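PDB 4DQ6: putative pyridoxal phosphate-dependent transferase from Clostridium difficile, which is of undetermined specific function but belongs to the class I and II aminotransferase family and carries pyridoxal-5'-phosphate covalently bound in its pocket. Local coordinates for residues A[39-43]-A[325-329]; A[71-76]-A[281-286]; A[208-212]-A[295-300]; A[237-241]-A[290-294]. All blocks are in the same frame, centred on the assembly; numbering follows the deposited sequence. Where two conformers were deposited one is given.

Interaction 1 of 4, residues A[39-43]-A[325-329]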
loop_
_atom_site.group_PDB
_atom_site.type_symbol
_atom_site.label_atom_id
_atom_site.label_comp_id
_atom_site.label_asym_id
_atom_site.label_seq_id
_atom_site.Cartn_x
_atom_site.Cartn_y
_atom_site.Cartn_z
ATOM N N VAL A 39 -0.540 -4.724 -20.653
ATOM C CA VAL A 39 -0.556 -4.898 -19.181
ATOM C C VAL A 39 -1.265 -6.186 -18.755
ATOM O O VAL A 39 -2.405 -6.455 -19.201
ATOM C CB VAL A 39 -1.313 -3.679 -18.570
ATOM C CG1 VAL A 39 -1.969 -4.013 -17.205
ATOM C CG2 VAL A 39 -0.390 -2.464 -18.520
ATOM N N ALA A 40 -0.698 -6.937 -17.823
ATOM C CA ALA A 40 -1.283 -8.176 -17.296
ATOM C C ALA A 40 -2.337 -7.922 -16.214
ATOM O O ALA A 40 -2.133 -8.188 -15.027
ATOM C CB ALA A 40 -0.131 -9.083 -16.758
ATOM N N ASP A 41 -3.498 -7.451 -16.665
ATOM C CA ASP A 41 -4.754 -7.653 -15.938
ATOM C C ASP A 41 -5.741 -8.098 -16.990
ATOM O O ASP A 41 -5.455 -8.076 -18.171
ATOM C CB ASP A 41 -5.203 -6.461 -15.059
ATOM C CG ASP A 41 -5.667 -5.254 -15.821
ATOM O OD1 ASP A 41 -5.982 -5.342 -17.032
ATOM O OD2 ASP A 41 -5.769 -4.162 -15.192
ATOM N N MET A 42 -6.914 -8.521 -16.558
ATOM C CA MET A 42 -7.820 -9.153 -17.479
ATOM C C MET A 42 -8.957 -8.235 -17.850
ATOM O O MET A 42 -9.405 -7.412 -17.026
ATOM C CB MET A 42 -8.432 -10.407 -16.834
ATOM C CG MET A 42 -7.496 -11.378 -16.108
ATOM S SD MET A 42 -8.604 -12.760 -15.542
ATOM C CE MET A 42 -7.371 -13.697 -14.596
ATOM N N ASP A 43 -9.509 -8.400 -19.043
ATOM C CA ASP A 43 -10.754 -7.694 -19.414
ATOM C C ASP A 43 -11.964 -8.578 -19.157
ATOM O O ASP A 43 -12.898 -8.752 -20.014
ATOM C CB ASP A 43 -10.721 -7.262 -20.857
ATOM C CG ASP A 43 -9.744 -6.126 -21.093
ATOM O OD1 ASP A 43 -10.024 -4.988 -20.658
ATOM O OD2 ASP A 43 -8.697 -6.358 -21.725
ATOM N N THR A 325 0.503 -18.973 -17.210
ATOM C CA THR A 325 0.191 -17.579 -17.466
ATOM C C THR A 325 -0.885 -17.468 -18.574
ATOM O O THR A 325 -1.176 -18.438 -19.279
ATOM C CB THR A 325 1.416 -16.706 -17.866
ATOM O OG1 THR A 325 1.734 -16.784 -19.253
ATOM C CG2 THR A 325 2.620 -17.002 -16.972
ATOM N N TYR A 326 -1.416 -16.259 -18.696
ATOM C CA TYR A 326 -2.295 -15.938 -19.817
ATOM C C TYR A 326 -1.682 -15.105 -20.890
ATOM O O TYR A 326 -2.352 -14.405 -21.682
ATOM C CB TYR A 326 -3.586 -15.311 -19.309
ATOM C CG TYR A 326 -3.489 -14.122 -18.366
ATOM C CD1 TYR A 326 -3.084 -12.889 -18.823
ATOM C CD2 TYR A 326 -3.893 -14.224 -17.039
ATOM C CE1 TYR A 326 -3.080 -11.791 -17.977
ATOM C CE2 TYR A 326 -3.881 -13.125 -16.187
ATOM C CZ TYR A 326 -3.515 -11.894 -16.697
ATOM O OH TYR A 326 -3.564 -10.762 -15.950
ATOM N N LEU A 327 -0.360 -15.183 -20.979
ATOM C CA LEU A 327 0.462 -14.310 -21.780
ATOM C C LEU A 327 1.093 -15.136 -22.893
ATOM O O LEU A 327 1.679 -16.190 -22.605
ATOM C CB LEU A 327 1.542 -13.639 -20.895
ATOM C CG LEU A 327 0.954 -12.816 -19.727
ATOM C CD1 LEU A 327 2.085 -12.467 -18.714
ATOM C CD2 LEU A 327 0.198 -11.565 -20.143
ATOM N N LEU A 328 1.006 -14.652 -24.112
ATOM C CA LEU A 328 1.488 -15.346 -25.287
ATOM C C LEU A 328 2.763 -14.647 -25.783
ATOM O O LEU A 328 2.820 -13.417 -25.856
ATOM C CB LEU A 328 0.418 -15.276 -26.411
ATOM C CG LEU A 328 0.571 -16.288 -27.548
ATOM C CD1 LEU A 328 0.326 -17.733 -27.106
ATOM C CD2 LEU A 328 -0.430 -15.895 -28.671
ATOM N N TRP A 329 3.799 -15.425 -26.090
ATOM C CA TRP A 329 5.110 -14.934 -26.448
ATOM C C TRP A 329 5.364 -15.264 -27.880
ATOM O O TRP A 329 5.556 -16.446 -28.230
ATOM C CB TRP A 329 6.104 -15.597 -25.529
ATOM C CG TRP A 329 7.579 -15.181 -25.589
ATOM C CD1 TRP A 329 8.725 -16.002 -25.793
ATOM C CD2 TRP A 329 8.125 -13.871 -25.287
ATOM N NE1 TRP A 329 9.784 -15.269 -25.677
ATOM C CE2 TRP A 329 9.537 -13.999 -25.374
ATOM C CE3 TRP A 329 7.581 -12.616 -25.034
ATOM C CZ2 TRP A 329 10.388 -12.914 -25.170
ATOM C CZ3 TRP A 329 8.403 -11.546 -24.783
ATOM C CH2 TRP A 329 9.813 -11.688 -24.889
#
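Ala-40 and Leu-327 are the facing residues here, with CA atoms 7.8 Å apart, a spacing bridged by side chains. Residues 39-43 form an irregular loop with an inverse gamma turn centred on Ala-40, where Asp-41 N bonds to Val-39 O at 2.9 Å. On the other side, an ST turn leads into the strand: Leu-327 N donates to Thr-325 OG1 at 3.2 Å and 156°.

Tyr-326, the middle residue of the ST turn, sends its ring toward the loop. With chi1 at 52°, CG is flanked by both the backbone N and the carbonyl carbon, and from there the ring extends to residues 40-42. The residues of the loop meet different parts of that ring. Ala-40 CA lies at the edge, near the ring plane and 4.1 Å from Tyr-326 CE1. Met-42 has an extended chain beyond CG and brings its methyl CE within 3.9 Å of Tyr-326 CE2. Its SD is 5.5 Å from the ring centroid and 38° off the normal, an oblique Met-aromatic contact. Leu-327 adds a smaller apolar touch, with CD2 4.2 Å from Ala-40 CB.

All five touching residues are buried, and the side chain of Ala-40 lies about 5 Å from the bound pyridoxal-5'-phosphate. Asp-41 turns its carboxylate elsewhere, to Arg-14 through OD1 and to the backbone N of Tyr-65 of the second subunit through OD2, so the loop also borders the dimer interface. Helix 289-313 packs on the contact through Phe-295 and Leu-299, and strand 367-371 borders it through Asn-371, whose ND2 bonds to the carbonyls of Val-39 and Asp-41.

Interaction 2 of 4, residues A[71-76]-A[281-286]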
loop_
_atom_site.group_PDB
_atom_site.type_symbol
_atom_site.label_atom_id
_atom_site.label_comp_id
_atom_site.label_asym_id
_atom_site.label_seq_id
_atom_site.Cartn_x
_atom_site.Cartn_y
_atom_site.Cartn_z
ATOM N N SER A 71 -8.985 -15.970 9.851
ATOM C CA SER A 71 -9.603 -16.575 8.642
ATOM C C SER A 71 -8.924 -16.163 7.315
ATOM O O SER A 71 -8.946 -16.931 6.352
ATOM C CB SER A 71 -11.097 -16.204 8.556
ATOM O OG SER A 71 -11.319 -14.811 8.471
ATOM N N TYR A 72 -8.283 -14.988 7.301
ATOM C CA TYR A 72 -7.612 -14.505 6.110
ATOM C C TYR A 72 -6.408 -15.400 5.770
ATOM O O TYR A 72 -6.356 -16.019 4.712
ATOM C CB TYR A 72 -7.189 -13.059 6.325
ATOM C CG TYR A 72 -6.386 -12.432 5.255
ATOM C CD1 TYR A 72 -5.017 -12.581 5.193
ATOM C CD2 TYR A 72 -7.007 -11.641 4.282
ATOM C CE1 TYR A 72 -4.264 -11.960 4.196
ATOM C CE2 TYR A 72 -6.311 -10.975 3.307
ATOM C CZ TYR A 72 -4.939 -11.159 3.222
ATOM O OH TYR A 72 -4.085 -10.557 2.282
ATOM N N ASN A 73 -5.476 -15.551 6.715
ATOM C CA ASN A 73 -4.299 -16.422 6.448
ATOM C C ASN A 73 -4.724 -17.907 6.385
ATOM O O ASN A 73 -4.133 -18.660 5.646
ATOM C CB ASN A 73 -3.175 -16.223 7.469
ATOM C CG ASN A 73 -2.367 -14.967 7.184
ATOM O OD1 ASN A 73 -2.440 -14.415 6.078
ATOM N ND2 ASN A 73 -1.590 -14.498 8.185
ATOM N N GLU A 74 -5.771 -18.312 7.116
ATOM C CA GLU A 74 -6.317 -19.676 6.978
ATOM C C GLU A 74 -6.767 -19.957 5.525
ATOM O O GLU A 74 -6.541 -21.042 5.024
ATOM C CB GLU A 74 -7.481 -19.922 7.949
ATOM C CG GLU A 74 -6.978 -20.041 9.384
ATOM C CD GLU A 74 -8.016 -20.003 10.518
ATOM O OE1 GLU A 74 -9.228 -19.665 10.319
ATOM O OE2 GLU A 74 -7.569 -20.306 11.675
ATOM N N SER A 75 -7.362 -18.966 4.843
ATOM C CA SER A 75 -7.771 -19.178 3.479
ATOM C C SER A 75 -6.583 -19.430 2.562
ATOM O O SER A 75 -6.677 -20.217 1.606
ATOM C CB SER A 75 -8.637 -18.003 2.950
ATOM O OG SER A 75 -7.910 -16.835 2.643
ATOM N N ILE A 76 -5.489 -18.702 2.836
ATOM C CA ILE A 76 -4.265 -18.869 2.077
ATOM C C ILE A 76 -3.645 -20.261 2.326
ATOM O O ILE A 76 -3.295 -20.978 1.390
ATOM C CB ILE A 76 -3.244 -17.768 2.399
ATOM C CG1 ILE A 76 -3.816 -16.406 1.961
ATOM C CG2 ILE A 76 -1.887 -18.053 1.746
ATOM C CD1 ILE A 76 -3.039 -15.189 2.480
ATOM N N THR A 281 -9.596 -11.164 -0.814
ATOM C CA THR A 281 -8.612 -12.217 -0.833
ATOM C C THR A 281 -9.177 -13.504 -0.225
ATOM O O THR A 281 -9.130 -14.588 -0.801
ATOM C CB THR A 281 -7.375 -11.750 -0.036
ATOM O OG1 THR A 281 -6.768 -10.637 -0.696
ATOM C CG2 THR A 281 -6.348 -12.895 0.098
ATOM N N GLU A 282 -9.860 -13.380 0.915
ATOM C CA GLU A 282 -10.412 -14.536 1.579
ATOM C C GLU A 282 -11.548 -15.129 0.737
ATOM O O GLU A 282 -11.639 -16.340 0.565
ATOM C CB GLU A 282 -10.936 -14.119 2.919
ATOM C CG GLU A 282 -11.568 -15.261 3.665
ATOM C CD GLU A 282 -11.875 -14.972 5.116
ATOM O OE1 GLU A 282 -11.131 -14.227 5.799
ATOM O OE2 GLU A 282 -12.862 -15.575 5.590
ATOM N N ALA A 283 -12.352 -14.251 0.136
ATOM C CA ALA A 283 -13.433 -14.724 -0.722
ATOM C C ALA A 283 -12.929 -15.454 -1.980
ATOM O O ALA A 283 -13.527 -16.429 -2.390
ATOM C CB ALA A 283 -14.340 -13.564 -1.142
ATOM N N SER A 284 -11.892 -14.894 -2.611
ATOM C CA SER A 284 -11.320 -15.499 -3.817
ATOM C C SER A 284 -10.813 -16.913 -3.517
ATOM O O SER A 284 -11.120 -17.877 -4.255
ATOM C CB SER A 284 -10.220 -14.625 -4.426
ATOM O OG SER A 284 -9.004 -14.584 -3.707
ATOM N N TYR A 285 -10.088 -17.085 -2.424
ATOM C CA TYR A 285 -9.502 -18.398 -2.170
ATOM C C TYR A 285 -10.544 -19.379 -1.641
ATOM O O TYR A 285 -10.579 -20.550 -2.056
ATOM C CB TYR A 285 -8.312 -18.289 -1.235
ATOM C CG TYR A 285 -7.051 -17.725 -1.875
ATOM C CD1 TYR A 285 -6.697 -18.043 -3.166
ATOM C CD2 TYR A 285 -6.225 -16.923 -1.152
ATOM C CE1 TYR A 285 -5.571 -17.546 -3.742
ATOM C CE2 TYR A 285 -5.040 -16.455 -1.724
ATOM C CZ TYR A 285 -4.706 -16.834 -2.964
ATOM O OH TYR A 285 -3.545 -16.321 -3.515
ATOM N N ASN A 286 -11.424 -18.899 -0.780
ATOM C CA ASN A 286 -12.447 -19.774 -0.226
ATOM C C ASN A 286 -13.550 -20.153 -1.210
ATOM O O ASN A 286 -14.025 -21.292 -1.155
ATOM C CB ASN A 286 -13.092 -19.231 1.041
ATOM C CG ASN A 286 -12.161 -19.318 2.262
ATOM O OD1 ASN A 286 -11.206 -20.044 2.251
ATOM N ND2 ASN A 286 -12.510 -18.621 3.324
HETATM O O HOH W 1 -10.710 -18.976 5.937
HETATM O O HOH W 2 -9.111 -21.344 0.846
#
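A helix-helix packing joins Ser-71, Tyr-72, Ser-75 and Ile-76 of helix 70-84 to Thr-281, Glu-282, Tyr-285 and Asn-286 of helix 275-287. The short axes approach to 8.8 Å and run in roughly the same direction, at 33°; the closest CA atoms, Tyr-72 and Glu-282, are 5.3 Å apart.

Ser-75 is the knob, seated in the hole formed by Thr-281, Glu-282, Tyr-285 and Asn-286. Its CB lies 3.4 Å from Asn-286 OD1 and its OG 3.6 Å from Glu-282 CA. That hydroxyl donates back into its own helix, to a lone pair of Tyr-72 O at 2.7 Å, which fixes its rotation and satisfies it within the interface.

A direct polar link marks one end. With CG anti to N (chi1 178°) and the chain extended, Glu-282 reaches across so that OE1 accepts from Ser-71 OG at 2.7 Å, on the syn side and 20° out of the carboxylate plane. Asn-286 adds two water bridges, from ND2 to Ser-71 O and from OD1 to Ser-75 O. Deeper in, the Tyr-72 ring crosses Thr-281, with CE2 3.6 Å from its CB, while Ile-76 CG1 lies 3.9 Å from Tyr-285 CE2.

Both phenols are held outside the pair: Tyr-72 OH bonds to Asn-273 in the loop before helix 275-287, Tyr-285 OH to Tyr-249 on strand 248-251. Ile-76 in turn rests on Leu-93 of strand 93-96, next in the sheet. The pair thus packs beside the antiparallel end of a mixed seven-stranded sheet whose strand order, 1-7-6-5-4-2-3, is that of the large domain of type I pyridoxal phosphate enzymes.

Interaction 3 of 4, residues A[208-212]-A[295-300]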
loop_
_atom_site.group_PDB
_atom_site.type_symbol
_atom_site.label_atom_id
_atom_site.label_comp_id
_atom_site.label_asym_id
_atom_site.label_seq_id
_atom_site.Cartn_x
_atom_site.Cartn_y
_atom_site.Cartn_z
ATOM N N ASP A 208 -1.416 -20.079 -10.136
ATOM C CA ASP A 208 -2.745 -20.669 -10.364
ATOM C C ASP A 208 -3.133 -20.713 -11.824
ATOM O O ASP A 208 -4.196 -21.273 -12.164
ATOM C CB ASP A 208 -3.848 -19.904 -9.599
ATOM C CG ASP A 208 -3.585 -19.788 -8.082
ATOM O OD1 ASP A 208 -3.275 -20.796 -7.459
ATOM O OD2 ASP A 208 -3.773 -18.680 -7.489
ATOM N N ILE A 209 -2.397 -19.999 -12.653
ATOM C CA ILE A 209 -2.730 -19.889 -14.065
ATOM C C ILE A 209 -1.925 -20.916 -14.840
ATOM O O ILE A 209 -0.845 -20.633 -15.383
ATOM C CB ILE A 209 -2.564 -18.449 -14.585
ATOM C CG1 ILE A 209 -3.429 -17.470 -13.710
ATOM C CG2 ILE A 209 -2.993 -18.390 -16.058
ATOM C CD1 ILE A 209 -3.043 -16.023 -13.966
ATOM N N ILE A 210 -2.402 -22.134 -14.765
ATOM C CA ILE A 210 -1.744 -23.313 -15.296
ATOM C C ILE A 210 -2.620 -24.063 -16.246
ATOM O O ILE A 210 -3.797 -24.273 -15.944
ATOM C CB ILE A 210 -1.328 -24.257 -14.136
ATOM C CG1 ILE A 210 -0.578 -23.524 -13.009
ATOM C CG2 ILE A 210 -0.526 -25.441 -14.655
ATOM C CD1 ILE A 210 0.805 -22.958 -13.396
ATOM N N LEU A 211 -2.110 -24.406 -17.412
ATOM C CA LEU A 211 -2.909 -25.049 -18.451
ATOM C C LEU A 211 -2.903 -26.558 -18.291
ATOM O O LEU A 211 -2.136 -27.129 -17.447
ATOM C CB LEU A 211 -2.392 -24.608 -19.835
ATOM C CG LEU A 211 -2.479 -23.130 -20.176
ATOM C CD1 LEU A 211 -2.294 -22.868 -21.657
ATOM C CD2 LEU A 211 -3.820 -22.618 -19.695
ATOM N N LYS A 212 -3.779 -27.218 -19.050
ATOM C CA LYS A 212 -3.896 -28.663 -18.972
ATOM C C LYS A 212 -2.578 -29.389 -19.205
ATOM O O LYS A 212 -1.747 -28.946 -19.988
ATOM C CB LYS A 212 -4.960 -29.164 -20.001
ATOM C CG LYS A 212 -6.358 -28.771 -19.601
ATOM C CD LYS A 212 -7.371 -28.997 -20.731
ATOM C CE LYS A 212 -8.804 -28.543 -20.372
ATOM N NZ LYS A 212 -9.277 -27.292 -21.080
ATOM N N PHE A 295 -12.432 -20.066 -15.937
ATOM C CA PHE A 295 -11.570 -19.114 -16.581
ATOM C C PHE A 295 -10.454 -19.897 -17.294
ATOM O O PHE A 295 -10.129 -19.571 -18.438
ATOM C CB PHE A 295 -10.898 -18.166 -15.552
ATOM C CG PHE A 295 -9.665 -17.493 -16.061
ATOM C CD1 PHE A 295 -9.755 -16.467 -16.945
ATOM C CD2 PHE A 295 -8.390 -17.900 -15.683
ATOM C CE1 PHE A 295 -8.639 -15.835 -17.451
ATOM C CE2 PHE A 295 -7.274 -17.260 -16.171
ATOM C CZ PHE A 295 -7.359 -16.246 -17.041
ATOM N N LEU A 296 -9.903 -20.943 -16.665
ATOM C CA LEU A 296 -8.777 -21.660 -17.266
ATOM C C LEU A 296 -9.199 -22.412 -18.515
ATOM O O LEU A 296 -8.447 -22.526 -19.484
ATOM C CB LEU A 296 -8.130 -22.559 -16.256
ATOM C CG LEU A 296 -7.313 -21.920 -15.123
ATOM C CD1 LEU A 296 -6.975 -23.002 -14.118
ATOM C CD2 LEU A 296 -6.036 -21.212 -15.622
ATOM N N GLU A 297 -10.431 -22.884 -18.534
ATOM C CA GLU A 297 -10.982 -23.465 -19.783
ATOM C C GLU A 297 -11.146 -22.436 -20.931
ATOM O O GLU A 297 -10.771 -22.674 -22.068
ATOM C CB GLU A 297 -12.323 -24.113 -19.473
ATOM C CG GLU A 297 -12.146 -25.402 -18.726
ATOM C CD GLU A 297 -11.894 -26.592 -19.654
ATOM O OE1 GLU A 297 -11.877 -26.405 -20.896
ATOM O OE2 GLU A 297 -11.700 -27.721 -19.131
ATOM N N TYR A 298 -11.661 -21.271 -20.560
ATOM C CA TYR A 298 -11.792 -20.180 -21.497
ATOM C C TYR A 298 -10.428 -19.713 -22.040
ATOM O O TYR A 298 -10.291 -19.499 -23.199
ATOM C CB TYR A 298 -12.607 -19.048 -20.879
ATOM C CG TYR A 298 -13.125 -18.044 -21.899
ATOM C CD1 TYR A 298 -14.293 -18.284 -22.535
ATOM C CD2 TYR A 298 -12.371 -16.944 -22.323
ATOM C CE1 TYR A 298 -14.830 -17.411 -23.466
ATOM C CE2 TYR A 298 -12.891 -16.022 -23.266
ATOM C CZ TYR A 298 -14.130 -16.286 -23.853
ATOM O OH TYR A 298 -14.598 -15.372 -24.801
ATOM N N LEU A 299 -9.432 -19.587 -21.151
ATOM C CA LEU A 299 -8.129 -19.150 -21.538
ATOM C C LEU A 299 -7.497 -20.133 -22.473
ATOM O O LEU A 299 -6.923 -19.729 -23.469
ATOM C CB LEU A 299 -7.282 -19.041 -20.283
ATOM C CG LEU A 299 -5.829 -18.753 -20.537
ATOM C CD1 LEU A 299 -5.776 -17.402 -21.197
ATOM C CD2 LEU A 299 -5.128 -18.790 -19.182
ATOM N N GLU A 300 -7.571 -21.417 -22.144
ATOM C CA GLU A 300 -6.928 -22.389 -22.997
ATOM C C GLU A 300 -7.550 -22.418 -24.383
ATOM O O GLU A 300 -6.859 -22.559 -25.405
ATOM C CB GLU A 300 -6.895 -23.768 -22.366
ATOM C CG GLU A 300 -5.966 -24.714 -23.147
ATOM C CD GLU A 300 -5.239 -25.776 -22.299
ATOM O OE1 GLU A 300 -5.449 -25.844 -21.060
ATOM O OE2 GLU A 300 -4.434 -26.551 -22.920
HETATM O O HOH W 3 -2.078 -27.370 -22.185
#
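Lys-212 meets two acids on one helix of this type I pyridoxal phosphate fold, where the loop after strand 199-203 runs across helix 289-313. Its backbone N donates to the syn lone pair of Glu-300 OE1 in a nearly straight bond (3.0 Å, 174°). The side chain passes obliquely across the Glu-300 carboxylate and ends in a salt bridge, Lys-212 NZ to Glu-297 OE1 at 2.8 Å, with the ammonium lying 60° out of that carboxylate's plane.

Toward the N-terminal end of the segment the contact is apolar. Ile-209 CG2 packs on Leu-299 CD2 at 3.8 Å and faces the edge of the Phe-295 ring, 4.4 Å from CE2. Leu-211 crosses Leu-299 at about a right angle, with CD2 to CD2 4.1 Å, and Leu-296 fits its two methyls against the backbone of residues 208-210.

Backbone hydrogen bonds of Ile-209 with Thr-325 and of Leu-211 with Glu-323 tie the loop to the chain around 323-325. Glu-300 also forms a salt bridge through OE2 with Lys-321, which should favour its charged form. Water 3 completes the grip, donating to Lys-212 O at 2.7 Å and to Glu-300 OE2 at 2.6 Å.

Interaction 4 of 4, residues A[237-241]-A[290-294]. With PLP (pyridoxal-5'-phosphate), chain C.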
loop_
_atom_site.group_PDB
_atom_site.type_symbol
_atom_site.label_atom_id
_atom_site.label_comp_id
_atom_site.label_asym_id
_atom_site.label_seq_id
_atom_site.Cartn_x
_atom_site.Cartn_y
_atom_site.Cartn_z
ATOM N N THR A 237 -3.947 -11.766 -6.991
ATOM C CA THR A 237 -4.225 -10.677 -7.900
ATOM C C THR A 237 -4.207 -11.090 -9.359
ATOM O O THR A 237 -5.048 -10.650 -10.122
ATOM C CB THR A 237 -3.321 -9.468 -7.706
ATOM O OG1 THR A 237 -1.991 -9.936 -7.768
ATOM C CG2 THR A 237 -3.549 -8.833 -6.363
ATOM N N LYS A 238 -3.209 -11.834 -9.783
ATOM C CA LYS A 238 -3.139 -12.280 -11.196
ATOM C C LYS A 238 -4.270 -13.292 -11.409
ATOM O O LYS A 238 -4.973 -13.220 -12.415
ATOM C CB LYS A 238 -1.826 -12.941 -11.575
ATOM C CG LYS A 238 -0.670 -11.965 -11.662
ATOM C CD LYS A 238 -0.654 -11.180 -12.994
ATOM C CE LYS A 238 0.059 -9.819 -12.897
ATOM N NZ LYS A 238 1.525 -9.831 -13.092
ATOM N N THR A 239 -4.420 -14.228 -10.486
ATOM C CA THR A 239 -5.430 -15.324 -10.601
ATOM C C THR A 239 -6.841 -14.817 -10.788
ATOM O O THR A 239 -7.581 -15.262 -11.691
ATOM C CB THR A 239 -5.366 -16.208 -9.391
ATOM O OG1 THR A 239 -4.008 -16.650 -9.129
ATOM C CG2 THR A 239 -6.428 -17.395 -9.443
ATOM N N PHE A 240 -7.162 -13.820 -9.969
ATOM C CA PHE A 240 -8.533 -13.407 -9.877
ATOM C C PHE A 240 -8.762 -12.004 -10.407
ATOM O O PHE A 240 -9.877 -11.504 -10.315
ATOM C CB PHE A 240 -9.093 -13.517 -8.437
ATOM C CG PHE A 240 -9.175 -14.921 -7.961
ATOM C CD1 PHE A 240 -10.190 -15.710 -8.401
ATOM C CD2 PHE A 240 -8.208 -15.466 -7.129
ATOM C CE1 PHE A 240 -10.323 -17.026 -7.998
ATOM C CE2 PHE A 240 -8.300 -16.797 -6.747
ATOM C CZ PHE A 240 -9.401 -17.557 -7.115
ATOM N N ASN A 241 -7.802 -11.374 -11.044
ATOM C CA ASN A 241 -7.953 -10.033 -11.609
ATOM C C ASN A 241 -8.306 -8.968 -10.606
ATOM O O ASN A 241 -9.280 -8.175 -10.842
ATOM C CB ASN A 241 -8.996 -10.023 -12.712
ATOM C CG ASN A 241 -8.843 -8.848 -13.637
ATOM O OD1 ASN A 241 -7.773 -8.273 -13.800
ATOM N ND2 ASN A 241 -9.890 -8.540 -14.309
ATOM N N SER A 290 -14.412 -22.451 -8.548
ATOM C CA SER A 290 -15.208 -22.778 -9.715
ATOM C C SER A 290 -15.036 -21.745 -10.841
ATOM O O SER A 290 -14.898 -22.110 -12.004
ATOM C CB SER A 290 -16.666 -23.002 -9.347
ATOM O OG SER A 290 -16.797 -24.235 -8.653
ATOM N N TRP A 291 -15.026 -20.474 -10.481
ATOM C CA TRP A 291 -14.667 -19.414 -11.436
ATOM C C TRP A 291 -13.296 -19.611 -12.026
ATOM O O TRP A 291 -13.145 -19.526 -13.263
ATOM C CB TRP A 291 -14.834 -18.032 -10.794
ATOM C CG TRP A 291 -14.564 -16.935 -11.754
ATOM C CD1 TRP A 291 -15.482 -16.230 -12.567
ATOM C CD2 TRP A 291 -13.242 -16.370 -12.072
ATOM N NE1 TRP A 291 -14.820 -15.297 -13.305
ATOM C CE2 TRP A 291 -13.482 -15.334 -13.071
ATOM C CE3 TRP A 291 -11.942 -16.614 -11.652
ATOM C CZ2 TRP A 291 -12.482 -14.571 -13.596
ATOM C CZ3 TRP A 291 -10.939 -15.830 -12.184
ATOM C CH2 TRP A 291 -11.192 -14.844 -13.156
ATOM N N LEU A 292 -12.291 -19.939 -11.191
ATOM C CA LEU A 292 -10.994 -20.140 -11.714
ATOM C C LEU A 292 -10.923 -21.318 -12.729
ATOM O O LEU A 292 -10.338 -21.173 -13.797
ATOM C CB LEU A 292 -9.988 -20.362 -10.586
ATOM C CG LEU A 292 -8.634 -20.790 -11.067
ATOM C CD1 LEU A 292 -7.898 -19.738 -11.914
ATOM C CD2 LEU A 292 -7.709 -21.088 -9.872
ATOM N N GLU A 293 -11.596 -22.427 -12.444
ATOM C CA GLU A 293 -11.538 -23.565 -13.356
ATOM C C GLU A 293 -12.205 -23.166 -14.698
ATOM O O GLU A 293 -11.722 -23.526 -15.783
ATOM C CB GLU A 293 -12.156 -24.813 -12.724
ATOM C CG GLU A 293 -11.350 -25.393 -11.565
ATOM C CD GLU A 293 -9.964 -25.903 -11.917
ATOM O OE1 GLU A 293 -9.719 -26.372 -13.065
ATOM O OE2 GLU A 293 -9.066 -25.878 -11.036
ATOM N N SER A 294 -13.290 -22.410 -14.630
ATOM C CA SER A 294 -14.001 -21.960 -15.840
ATOM C C SER A 294 -13.155 -20.976 -16.638
ATOM O O SER A 294 -13.089 -21.081 -17.844
ATOM C CB SER A 294 -15.350 -21.339 -15.499
ATOM O OG SER A 294 -16.218 -21.112 -16.639
HETATM N N1 PLP C . 5.605 -10.806 -10.600
HETATM C C2 PLP C . 5.375 -11.228 -11.886
HETATM C C2A PLP C . 6.163 -12.305 -12.568
HETATM C C3 PLP C . 4.313 -10.647 -12.676
HETATM O O3 PLP C . 4.101 -11.035 -13.925
HETATM C C4 PLP C . 3.489 -9.607 -12.081
HETATM C C4A PLP C . 2.403 -8.922 -12.871
HETATM C C5 PLP C . 3.790 -9.221 -10.711
HETATM C C6 PLP C . 4.858 -9.838 -10.020
HETATM C C5A PLP C . 2.928 -8.175 -10.077
HETATM O O4P PLP C . 3.718 -7.623 -9.077
HETATM P P PLP C . 2.949 -6.652 -8.034
HETATM O O1P PLP C . 2.233 -7.584 -7.121
HETATM O O2P PLP C . 4.187 -5.871 -7.438
HETATM O O3P PLP C . 1.956 -5.866 -8.944
#
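Thr-239 OG1 hydrogen-bonds to Asp-208 OD2, and this fixes the rotation of a side chain whose methyl serves the contact. With OG1 so placed (chi1 -51°), CG2 stands anti to the backbone N and meets Leu-292 CD1 at 3.7 Å.

The carbonyl of Thr-239 faces the edge of the Trp-291 ring, in its plane, with O 3.4 Å from CZ3; this buried oxygen has no hydrogen-bond partner in the model. The Phe-240 and Trp-291 side chains run alongside one another, pointing opposite ways. Their six-membered rings have centroids 5.9 Å apart and planes at 33°, an oblique arrangement whose closest atoms are Phe-240 CD1 and Trp-291 CE3, at 3.8 Å. Phe-240 CE1 also lies 4.2 Å from Leu-292 CB.

The residue before Thr-239 is Lys-238, covalently linked through NZ to C4A of pyridoxal-5'-phosphate at 1.3 Å, a length consistent with a Schiff base. The contact therefore backs the short, weakly bonded helical turn carrying the lysine linked to pyridoxal-5'-phosphate.

Around it, Phe-240 rests on Ser-284 and Tyr-285 of helix 275-287 and on Ile-50 of helix 48-58, Trp-291 meets Tyr-6 edge to face, and Leu-292 packs on Trp-79 of helix 70-84.

Overall arrangement
From the N terminus, residues 39-43 open the longest loop, closed at 325-329 by interaction 1; the other three contacts lie within it. Residues 71-76 come next and pair with 281-286 in interaction 2. Before that loop closes, 208-212 and 237-241 begin theirs, ending at 295-300 and 290-294, so interaction 2 crosses both interactions 3 and 4. Interaction 4 lies within interaction 3, and the two share helix 289-313. Spatially, interactions 1, 3 and 4 touch one another: Thr-325 N approaches Ile-209 O, and Met-42 N approaches Asn-241 OD1. Interactions 2 and 4 also touch, so helix 237-240 is tied to helix 275-287.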